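Long-range contact in membrane lipoprotein TpN32 (Treponema pallidum, PDB 1XS5), which probably serves as a periplasmic-type L-methionine-binding lipoprotein of the NlpA family, holding the amino acid between two lobes: residues D73-L85 / E190-R204. Sequence-based numbering, arbitrary orientation.
With MET (methionine), chain B.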
loop_
_atom_site.group_PDB
_atom_site.type_symbol
_atom_site.label_atom_id
_atom_site.label_comp_id
_atom_site.label_asym_id
_atom_site.label_seq_id
_atom_site.Cartn_x
_atom_site.Cartn_y
_atom_site.Cartn_z
ATOM N N ASP A 73 -15.082 11.261 -4.726
ATOM C CA ASP A 73 -15.406 11.937 -3.476
ATOM C C ASP A 73 -15.109 11.023 -2.241
ATOM O O ASP A 73 -15.853 11.015 -1.248
ATOM C CB ASP A 73 -16.894 12.350 -3.523
ATOM C CG ASP A 73 -17.274 13.326 -2.410
ATOM O OD1 ASP A 73 -16.376 14.052 -1.908
ATOM O OD2 ASP A 73 -18.480 13.372 -2.048
ATOM N N LEU A 74 -14.017 10.260 -2.317
ATOM C CA LEU A 74 -13.627 9.351 -1.239
ATOM C C LEU A 74 -12.888 10.103 -0.133
ATOM O O LEU A 74 -12.215 11.093 -0.414
ATOM C CB LEU A 74 -12.693 8.268 -1.804
ATOM C CG LEU A 74 -13.326 7.439 -2.931
ATOM C CD1 LEU A 74 -12.313 6.412 -3.416
ATOM C CD2 LEU A 74 -14.579 6.755 -2.437
ATOM N N VAL A 75 -13.022 9.621 1.100
ATOM C CA VAL A 75 -12.350 10.188 2.264
ATOM C C VAL A 75 -11.885 9.065 3.164
ATOM O O VAL A 75 -12.483 7.990 3.193
ATOM C CB VAL A 75 -13.267 11.071 3.147
ATOM C CG1 VAL A 75 -13.703 12.330 2.395
ATOM C CG2 VAL A 75 -14.448 10.269 3.608
ATOM N N SER A 76 -10.798 9.316 3.877
ATOM C CA SER A 76 -10.276 8.363 4.843
ATOM C C SER A 76 -10.982 8.581 6.172
ATOM O O SER A 76 -11.165 9.740 6.570
ATOM C CB SER A 76 -8.793 8.613 5.124
ATOM O OG SER A 76 -8.428 7.887 6.292
ATOM N N VAL A 77 -11.352 7.514 6.875
ATOM C CA VAL A 77 -11.954 7.695 8.190
ATOM C C VAL A 77 -10.938 7.355 9.277
ATOM O O VAL A 77 -11.222 7.493 10.463
ATOM C CB VAL A 77 -13.241 6.848 8.404
ATOM C CG1 VAL A 77 -14.241 7.170 7.322
ATOM C CG2 VAL A 77 -12.921 5.346 8.448
ATOM N N GLY A 78 -9.741 6.940 8.872
ATOM C CA GLY A 78 -8.712 6.627 9.827
ATOM C C GLY A 78 -7.519 5.824 9.337
ATOM O O GLY A 78 -7.655 4.971 8.453
ATOM N N ASN A 79 -6.345 6.122 9.907
ATOM C CA ASN A 79 -5.133 5.370 9.589
ATOM C C ASN A 79 -5.186 4.086 10.380
ATOM O O ASN A 79 -5.536 4.089 11.539
ATOM C CB ASN A 79 -3.862 6.109 10.019
ATOM C CG ASN A 79 -3.721 7.417 9.346
ATOM O OD1 ASN A 79 -4.013 7.555 8.150
ATOM N ND2 ASN A 79 -3.287 8.410 10.098
ATOM N N VAL A 80 -4.810 2.991 9.747
ATOM C CA VAL A 80 -4.820 1.684 10.371
ATOM C C VAL A 80 -3.413 1.080 10.564
ATOM O O VAL A 80 -3.065 0.579 11.654
ATOM C CB VAL A 80 -5.652 0.679 9.499
ATOM C CG1 VAL A 80 -5.658 -0.662 10.140
ATOM C CG2 VAL A 80 -7.112 1.181 9.342
ATOM N N HIS A 81 -2.610 1.056 9.502
ATOM C CA HIS A 81 -1.294 0.466 9.620
ATOM C C HIS A 81 -0.339 1.035 8.580
ATOM O O HIS A 81 -0.789 1.727 7.684
ATOM C CB HIS A 81 -1.375 -1.053 9.464
ATOM C CG HIS A 81 -1.613 -1.539 8.050
ATOM N ND1 HIS A 81 -2.859 -1.897 7.580
ATOM C CD2 HIS A 81 -0.747 -1.791 7.035
ATOM C CE1 HIS A 81 -2.747 -2.352 6.337
ATOM N NE2 HIS A 81 -1.478 -2.300 5.983
ATOM N N VAL A 82 0.955 0.748 8.745
ATOM C CA VAL A 82 2.011 1.197 7.825
ATOM C C VAL A 82 2.691 -0.063 7.278
ATOM O O VAL A 82 2.856 -1.032 8.009
ATOM C CB VAL A 82 3.084 2.113 8.523
ATOM C CG1 VAL A 82 2.422 3.404 9.053
ATOM C CG2 VAL A 82 3.789 1.358 9.662
ATOM N N GLU A 83 3.024 -0.077 5.981
ATOM C CA GLU A 83 3.675 -1.235 5.333
ATOM C C GLU A 83 4.895 -0.600 4.650
ATOM O O GLU A 83 4.757 -0.075 3.531
ATOM C CB GLU A 83 2.786 -1.728 4.192
ATOM C CG GLU A 83 2.010 -2.920 4.336
ATOM C CD GLU A 83 1.005 -3.017 3.169
ATOM O OE1 GLU A 83 1.413 -3.004 1.985
ATOM O OE2 GLU A 83 -0.192 -3.073 3.461
ATOM N N PRO A 84 6.073 -0.638 5.279
ATOM C CA PRO A 84 7.230 -0.020 4.624
ATOM C C PRO A 84 7.545 -0.559 3.244
ATOM O O PRO A 84 7.530 -1.785 2.982
ATOM C CB PRO A 84 8.391 -0.263 5.607
ATOM C CG PRO A 84 7.689 -0.463 6.961
ATOM C CD PRO A 84 6.471 -1.296 6.542
ATOM N N LEU A 85 7.808 0.396 2.354
ATOM C CA LEU A 85 8.196 0.087 0.964
ATOM C C LEU A 85 9.714 -0.135 0.976
ATOM O O LEU A 85 10.452 0.631 1.631
ATOM C CB LEU A 85 7.894 1.285 0.084
ATOM C CG LEU A 85 8.191 1.116 -1.400
ATOM C CD1 LEU A 85 7.184 0.109 -1.965
ATOM C CD2 LEU A 85 8.019 2.448 -2.093
ATOM N N GLU A 190 11.942 3.144 2.257
ATOM C CA GLU A 190 11.457 4.473 1.948
ATOM C C GLU A 190 11.714 5.378 3.143
ATOM O O GLU A 190 11.698 4.926 4.305
ATOM C CB GLU A 190 9.971 4.448 1.667
ATOM C CG GLU A 190 9.149 4.047 2.895
ATOM C CD GLU A 190 7.675 4.032 2.570
ATOM O OE1 GLU A 190 7.218 5.024 1.936
ATOM O OE2 GLU A 190 6.988 3.047 2.937
ATOM N N PRO A 191 11.917 6.673 2.876
ATOM C CA PRO A 191 12.187 7.611 3.974
ATOM C C PRO A 191 11.012 7.965 4.884
ATOM O O PRO A 191 11.232 8.379 6.031
ATOM C CB PRO A 191 12.761 8.846 3.260
ATOM C CG PRO A 191 12.123 8.789 1.854
ATOM C CD PRO A 191 12.144 7.288 1.544
ATOM N N ASP A 192 9.776 7.827 4.417
ATOM C CA ASP A 192 8.650 8.204 5.303
ATOM C C ASP A 192 7.436 7.322 5.189
ATOM O O ASP A 192 6.390 7.753 4.696
ATOM C CB ASP A 192 8.211 9.654 5.060
ATOM C CG ASP A 192 7.276 10.189 6.179
ATOM O OD1 ASP A 192 7.060 9.479 7.195
ATOM O OD2 ASP A 192 6.773 11.325 6.041
ATOM N N ALA A 193 7.567 6.092 5.664
ATOM C CA ALA A 193 6.450 5.141 5.598
ATOM C C ALA A 193 5.199 5.600 6.349
ATOM O O ALA A 193 4.068 5.273 5.949
ATOM C CB ALA A 193 6.895 3.776 6.113
ATOM N N SER A 194 5.348 6.370 7.421
ATOM C CA SER A 194 4.131 6.763 8.125
ATOM C C SER A 194 3.197 7.641 7.270
ATOM O O SER A 194 1.971 7.620 7.459
ATOM C CB SER A 194 4.470 7.457 9.450
ATOM O OG SER A 194 4.783 8.819 9.187
ATOM N N ALA A 195 3.746 8.407 6.328
ATOM C CA ALA A 195 2.914 9.245 5.437
ATOM C C ALA A 195 2.022 8.361 4.503
ATOM O O ALA A 195 0.990 8.785 3.973
ATOM C CB ALA A 195 3.801 10.126 4.588
ATOM N N TYR A 196 2.454 7.127 4.312
ATOM C CA TYR A 196 1.752 6.207 3.442
ATOM C C TYR A 196 0.966 5.161 4.205
ATOM O O TYR A 196 0.759 4.047 3.720
ATOM C CB TYR A 196 2.773 5.602 2.472
ATOM C CG TYR A 196 3.262 6.644 1.470
ATOM C CD1 TYR A 196 2.502 6.954 0.329
ATOM C CD2 TYR A 196 4.460 7.347 1.674
ATOM C CE1 TYR A 196 2.923 7.918 -0.576
ATOM C CE2 TYR A 196 4.883 8.329 0.768
ATOM C CZ TYR A 196 4.109 8.602 -0.356
ATOM O OH TYR A 196 4.532 9.539 -1.284
ATOM N N ALA A 197 0.515 5.534 5.407
ATOM C CA ALA A 197 -0.324 4.654 6.234
ATOM C C ALA A 197 -1.576 4.275 5.416
ATOM O O ALA A 197 -2.157 5.110 4.692
ATOM C CB ALA A 197 -0.755 5.392 7.533
ATOM N N ASN A 198 -1.975 3.006 5.535
ATOM C CA ASN A 198 -3.142 2.472 4.836
ATOM C C ASN A 198 -4.359 2.836 5.658
ATOM O O ASN A 198 -4.361 2.722 6.892
ATOM C CB ASN A 198 -3.008 0.965 4.686
ATOM C CG ASN A 198 -2.042 0.576 3.546
ATOM O OD1 ASN A 198 -2.268 -0.414 2.847
ATOM N ND2 ASN A 198 -0.962 1.368 3.354
ATOM N N VAL A 199 -5.413 3.237 4.961
ATOM C CA VAL A 199 -6.607 3.750 5.617
ATOM C C VAL A 199 -7.899 3.046 5.220
ATOM O O VAL A 199 -7.992 2.411 4.155
ATOM C CB VAL A 199 -6.819 5.236 5.241
ATOM C CG1 VAL A 199 -5.801 6.140 5.960
ATOM C CG2 VAL A 199 -6.631 5.406 3.728
ATOM N N LEU A 200 -8.905 3.201 6.079
ATOM C CA LEU A 200 -10.228 2.634 5.832
ATOM C C LEU A 200 -10.903 3.779 5.064
ATOM O O LEU A 200 -10.932 4.903 5.544
ATOM C CB LEU A 200 -10.928 2.368 7.161
ATOM C CG LEU A 200 -12.338 1.799 6.977
ATOM C CD1 LEU A 200 -12.223 0.462 6.168
ATOM C CD2 LEU A 200 -13.008 1.588 8.366
ATOM N N VAL A 201 -11.481 3.503 3.896
ATOM C CA VAL A 201 -12.051 4.558 3.051
ATOM C C VAL A 201 -13.527 4.418 2.758
ATOM O O VAL A 201 -14.024 3.293 2.561
ATOM C CB VAL A 201 -11.246 4.608 1.699
ATOM C CG1 VAL A 201 -11.956 5.447 0.622
ATOM C CG2 VAL A 201 -9.831 5.174 1.999
ATOM N N VAL A 202 -14.239 5.550 2.770
ATOM C CA VAL A 202 -15.671 5.546 2.426
ATOM C C VAL A 202 -16.005 6.746 1.555
ATOM O O VAL A 202 -15.152 7.616 1.288
ATOM C CB VAL A 202 -16.591 5.575 3.690
ATOM C CG1 VAL A 202 -16.310 4.356 4.576
ATOM C CG2 VAL A 202 -16.365 6.899 4.474
ATOM N N LYS A 203 -17.242 6.794 1.065
ATOM C CA LYS A 203 -17.647 7.926 0.264
ATOM C C LYS A 203 -17.906 9.091 1.224
ATOM O O LYS A 203 -18.354 8.872 2.335
ATOM C CB LYS A 203 -18.912 7.590 -0.497
ATOM C CG LYS A 203 -19.426 8.738 -1.295
ATOM C CD LYS A 203 -20.891 8.496 -1.542
ATOM C CE LYS A 203 -21.034 7.609 -2.740
ATOM N NZ LYS A 203 -20.685 8.498 -3.878
ATOM N N ARG A 204 -17.596 10.319 0.817
ATOM C CA ARG A 204 -17.827 11.471 1.697
ATOM C C ARG A 204 -19.326 11.454 2.004
ATOM O O ARG A 204 -20.155 11.298 1.097
ATOM C CB ARG A 204 -17.471 12.792 0.999
ATOM C CG ARG A 204 -17.581 14.008 1.893
ATOM C CD ARG A 204 -17.238 15.270 1.113
ATOM N NE ARG A 204 -15.814 15.386 0.788
ATOM C CZ ARG A 204 -14.840 15.567 1.686
ATOM N NH1 ARG A 204 -15.122 15.647 2.984
ATOM N NH2 ARG A 204 -13.572 15.699 1.284
HETATM N N MET B . -0.639 -1.743 0.812
HETATM C CA MET B . -0.054 -0.765 -0.176
HETATM C C MET B . 1.159 0.016 0.374
HETATM O O MET B . 2.189 0.121 -0.337
HETATM C CB MET B . -1.127 0.253 -0.619
HETATM C CG MET B . -0.678 1.063 -1.818
HETATM S SD MET B . -1.868 2.307 -2.366
HETATM C CE MET B . -3.014 1.205 -3.298
HETATM O OXT MET B . 1.061 0.520 1.515
HETATM O O HOH W 1 2.028 1.769 3.835
#
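Val202 packs against Val75 on one face of an antiparallel strand pair, 74-82 against 198-203, and the side chain of Val77 reaches Val202 too. The pair lies inside the mixed sheet of one lobe of a periplasmic binding protein fold. Segment 73-85 leaves this lobe for the second, 190-204 comes back from it, and methionine sits beside this passage. Val202 CG2 sits over the notch between the two valines, 3.6 Å from Val77 CG1 and 4.0 Å from Val75 CG2. Val77 CG2 rests against Leu200 CD2. At the strand end, Val75 CG1 sits over the centre of the Arg204 guanidinium face. Arg204 NE forms a salt bridge with Asp73 OD1 at the edge of that group; its hydrogen bond is weak and bent. On the other face of the sheet, Ser76 OG has swung away from its own N (chi1 166°), abuts Val199 CG1 at 3.2 Å and accepts from Gly78 N in an ST turn. A classic beta bulge at Val80 and His81, opposite Asn198, shifts the register by one residue. Past it, Val82 CG1 fills a shallow hollow made by Ser194 CA, Ala193 O and Ala197 CB. Glu190 reaches Leu85 with its chain extended beyond CG; OE2 accepts from Leu85 N at 2.8 Å, met from above the carboxylate plane, and also forms a salt bridge with Arg115. In the ligand pocket Asn198 CB lies over the His81 ring, offset toward the rim. Asn198 OD1 accepts from the methionine N and from His14. Glu83 OE1 grips the same methionine N at 2.7 Å, and Asn198 ND2 donates to methionine OXT at 2.9 Å, almost straight at 168°.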